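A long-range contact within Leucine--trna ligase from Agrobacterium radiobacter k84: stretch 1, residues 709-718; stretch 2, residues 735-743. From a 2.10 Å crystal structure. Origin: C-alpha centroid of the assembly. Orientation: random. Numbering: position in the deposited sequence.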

# COMPACT_ATOMS: atom_id res chain seq x y z
N ARG B 709 22.04 -21.73 20.24
CA ARG B 709 20.61 -21.69 20.47
C ARG B 709 20.06 -20.26 20.30
O ARG B 709 19.00 -20.06 19.73
N LEU B 710 20.85 -19.27 20.67
CA LEU B 710 20.44 -17.90 20.48
C LEU B 710 20.42 -17.54 18.99
O LEU B 710 19.50 -16.87 18.55
N LEU B 711 21.41 -18.02 18.24
CA LEU B 711 21.54 -17.79 16.82
C LEU B 711 20.27 -18.30 16.06
O LEU B 711 19.76 -17.61 15.22
N VAL B 712 19.84 -19.50 16.38
CA VAL B 712 18.65 -20.12 15.75
C VAL B 712 17.34 -19.42 16.16
O VAL B 712 16.36 -19.37 15.36
N ARG B 713 17.31 -18.88 17.39
CA ARG B 713 16.18 -18.07 17.80
C ARG B 713 16.03 -16.81 16.97
O ARG B 713 14.93 -16.48 16.52
N LEU B 714 17.14 -16.13 16.71
CA LEU B 714 17.10 -14.92 15.87
C LEU B 714 16.85 -15.21 14.37
O LEU B 714 16.38 -14.37 13.67
N LEU B 715 17.32 -16.35 13.89
CA LEU B 715 17.25 -16.76 12.53
C LEU B 715 15.81 -17.21 12.15
O LEU B 715 15.44 -17.04 11.02
N ALA B 716 15.06 -17.69 13.13
CA ALA B 716 13.74 -18.32 12.96
C ALA B 716 12.72 -17.57 12.15
O ALA B 716 12.03 -18.22 11.42
N PRO B 717 12.58 -16.25 12.33
CA PRO B 717 11.66 -15.50 11.55
C PRO B 717 11.99 -15.48 10.05
O PRO B 717 11.03 -15.38 9.22
N PHE B 718 13.28 -15.61 9.72
CA PHE B 718 13.82 -15.55 8.36
C PHE B 718 13.85 -16.88 7.71
O PHE B 718 13.55 -17.00 6.52
N LEU B 735 8.87 -25.87 20.22
CA LEU B 735 9.09 -25.28 18.88
C LEU B 735 9.73 -23.93 19.14
O LEU B 735 9.25 -23.21 19.97
N VAL B 736 10.79 -23.59 18.40
CA VAL B 736 11.43 -22.29 18.59
C VAL B 736 10.46 -21.20 18.27
O VAL B 736 10.57 -20.10 18.82
N ALA B 737 9.57 -21.46 17.30
CA ALA B 737 8.55 -20.46 16.93
C ALA B 737 7.67 -20.06 18.11
O ALA B 737 7.19 -18.91 18.14
N ALA B 738 7.51 -20.95 19.11
CA ALA B 738 6.73 -20.65 20.32
C ALA B 738 7.59 -20.17 21.48
O ALA B 738 7.06 -19.94 22.54
N GLU B 739 8.87 -19.95 21.28
CA GLU B 739 9.78 -19.59 22.39
C GLU B 739 9.70 -18.07 22.50
O GLU B 739 9.62 -17.41 21.49
N PRO B 740 9.64 -17.50 23.72
CA PRO B 740 9.78 -16.05 23.84
C PRO B 740 11.03 -15.50 23.09
O PRO B 740 12.09 -16.15 23.05
N TRP B 741 10.86 -14.33 22.47
CA TRP B 741 11.92 -13.74 21.69
C TRP B 741 13.07 -13.34 22.66
O TRP B 741 12.81 -12.92 23.77
N PRO B 742 14.33 -13.44 22.21
CA PRO B 742 15.39 -13.06 23.14
C PRO B 742 15.34 -11.61 23.52
O PRO B 742 14.94 -10.72 22.70
N THR B 743 15.81 -11.34 24.73
CA THR B 743 15.97 -9.97 25.23
C THR B 743 17.44 -9.70 25.59
O THR B 743 18.15 -10.59 26.02

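The contact sets one side of a helix that carries L710, R713 and L714, with P717 in the chain just beyond, against a chain that makes a short 3-10 turn at V736–A738 and then extends through two prolines. R713 is the centre of it. Its CA-to-CB bond points sideways, so the side chain must bend to reach its partners: with chi1 m, chi2 t and chi3 m, the aliphatic part runs past the turn and the guanidinium comes to the extended segment. V736, whose CB points toward the helix, sets CG1 3.7 Å from R713 CG, while E739 CG lies 4.0 Å from R713 CD. At the tip, R713 NH1 donates a hydrogen bond to P740 O at 2.9 Å, a carbonyl lying at the guanidinium edge. P742 covers one face of the same group, its CG 3.9 Å from R713 NH1. NE and NH2 are satisfied elsewhere in the structure, so the buried charge is not left without polar partners.

P742 is the bump of the extended segment. Its ring enters a hollow bordered by R713, by L710 (t, p), whose CD1 is 3.8 Å from P742 CB, and by L714 (m, t), whose CD2 is 4.0 Å from P742 CG.

W741 obeys a different rule. Its CB points away, yet with chi1 t the indole swings back along the helix. Its CZ2 comes 3.7 Å from L714 CD2, and its CZ3 lies 3.6 Å from P717 CG and 3.4 Å from the backbone O of R713. The broad ring thus reaches from L714 to P717, while NE1 is hydrogen-bonded elsewhere in the structure.

V712 meets V736 more loosely, with V712 CG1 and V736 CG2 4.3 Å apart. The lesson is economical: one bent arginine is held by a carbonyl at the guanidinium edge and a proline over one of its faces, with apolar side chains filling the space around it.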

# COMPACT_ATOMS: atom_id res chain seq x y z
CB ARG B 709 20.25 -22.27 21.84
CG ARG B 709 20.50 -23.76 21.85
CD ARG B 709 19.51 -24.55 22.67
NE ARG B 709 19.90 -25.96 22.67
CZ ARG B 709 20.78 -26.51 23.52
NH1 ARG B 709 21.42 -25.76 24.43
NH2 ARG B 709 21.04 -27.79 23.43
CB LEU B 710 21.33 -17.00 21.29
CG LEU B 710 20.90 -15.66 21.84
CD1 LEU B 710 19.59 -15.76 22.63
CD2 LEU B 710 22.03 -15.10 22.72
CB LEU B 711 22.77 -18.56 16.26
CG LEU B 711 23.05 -18.49 14.76
CD1 LEU B 711 23.01 -17.07 14.32
CD2 LEU B 711 24.38 -19.12 14.39
CB VAL B 712 18.71 -21.62 16.01
CG1 VAL B 712 17.37 -22.25 16.30
CG2 VAL B 712 19.37 -22.26 14.81
CB ARG B 713 16.20 -17.74 19.25
CG ARG B 713 16.04 -18.96 20.11
CD ARG B 713 15.39 -18.58 21.41
NE ARG B 713 16.28 -18.22 22.44
CZ ARG B 713 16.00 -17.49 23.53
NH1 ARG B 713 14.82 -16.89 23.77
NH2 ARG B 713 16.98 -17.32 24.39
CB LEU B 714 18.42 -14.12 16.01
CG LEU B 714 18.70 -13.66 17.47
CD1 LEU B 714 20.16 -13.14 17.62
CD2 LEU B 714 17.70 -12.61 17.93
CB LEU B 715 18.24 -17.92 12.29
CG LEU B 715 18.30 -18.45 10.90
CD1 LEU B 715 18.74 -17.42 9.92
CD2 LEU B 715 19.10 -19.74 10.81
CB ALA B 716 13.12 -18.70 14.29
CB PRO B 717 11.74 -14.10 12.13
CG PRO B 717 12.20 -14.25 13.52
CD PRO B 717 13.10 -15.45 13.48
CB PHE B 718 15.29 -14.92 8.34
CG PHE B 718 15.36 -13.61 9.01
CD1 PHE B 718 15.05 -12.48 8.34
CD2 PHE B 718 15.69 -13.53 10.36
CE1 PHE B 718 15.07 -11.26 8.96
CE2 PHE B 718 15.71 -12.32 11.01
CZ PHE B 718 15.41 -11.19 10.30
CB LEU B 735 7.76 -25.10 18.15
CG LEU B 735 7.06 -26.40 17.69
CD1 LEU B 735 5.63 -26.12 17.25
CD2 LEU B 735 7.85 -27.05 16.57
CB VAL B 736 12.62 -21.88 17.63
CG1 VAL B 736 13.70 -21.23 18.44
CG2 VAL B 736 13.13 -22.94 16.69
CB ALA B 737 7.69 -20.94 15.71
CB ALA B 738 5.94 -21.85 20.79
CB GLU B 739 11.17 -20.12 22.08
CG GLU B 739 12.17 -20.07 23.21
CD GLU B 739 11.87 -21.00 24.38
OE1 GLU B 739 11.41 -22.15 24.20
OE2 GLU B 739 12.15 -20.57 25.52
CB PRO B 740 9.86 -15.78 25.36
CG PRO B 740 9.57 -17.06 26.01
CD PRO B 740 9.67 -18.19 25.01
CB TRP B 741 11.39 -12.51 21.02
CG TRP B 741 12.35 -11.78 20.12
CD1 TRP B 741 12.85 -10.52 20.32
CD2 TRP B 741 12.81 -12.19 18.81
NE1 TRP B 741 13.64 -10.16 19.26
CE2 TRP B 741 13.66 -11.18 18.34
CE3 TRP B 741 12.66 -13.36 18.05
CZ2 TRP B 741 14.31 -11.27 17.09
CZ3 TRP B 741 13.34 -13.46 16.82
CH2 TRP B 741 14.15 -12.41 16.36
CB PRO B 742 16.67 -13.33 22.35
CG PRO B 742 16.28 -14.23 21.25
CD PRO B 742 14.85 -13.95 20.94
CB THR B 743 15.09 -9.76 26.47
OG1 THR B 743 15.47 -10.69 27.48
CG2 THR B 743 13.60 -10.02 26.12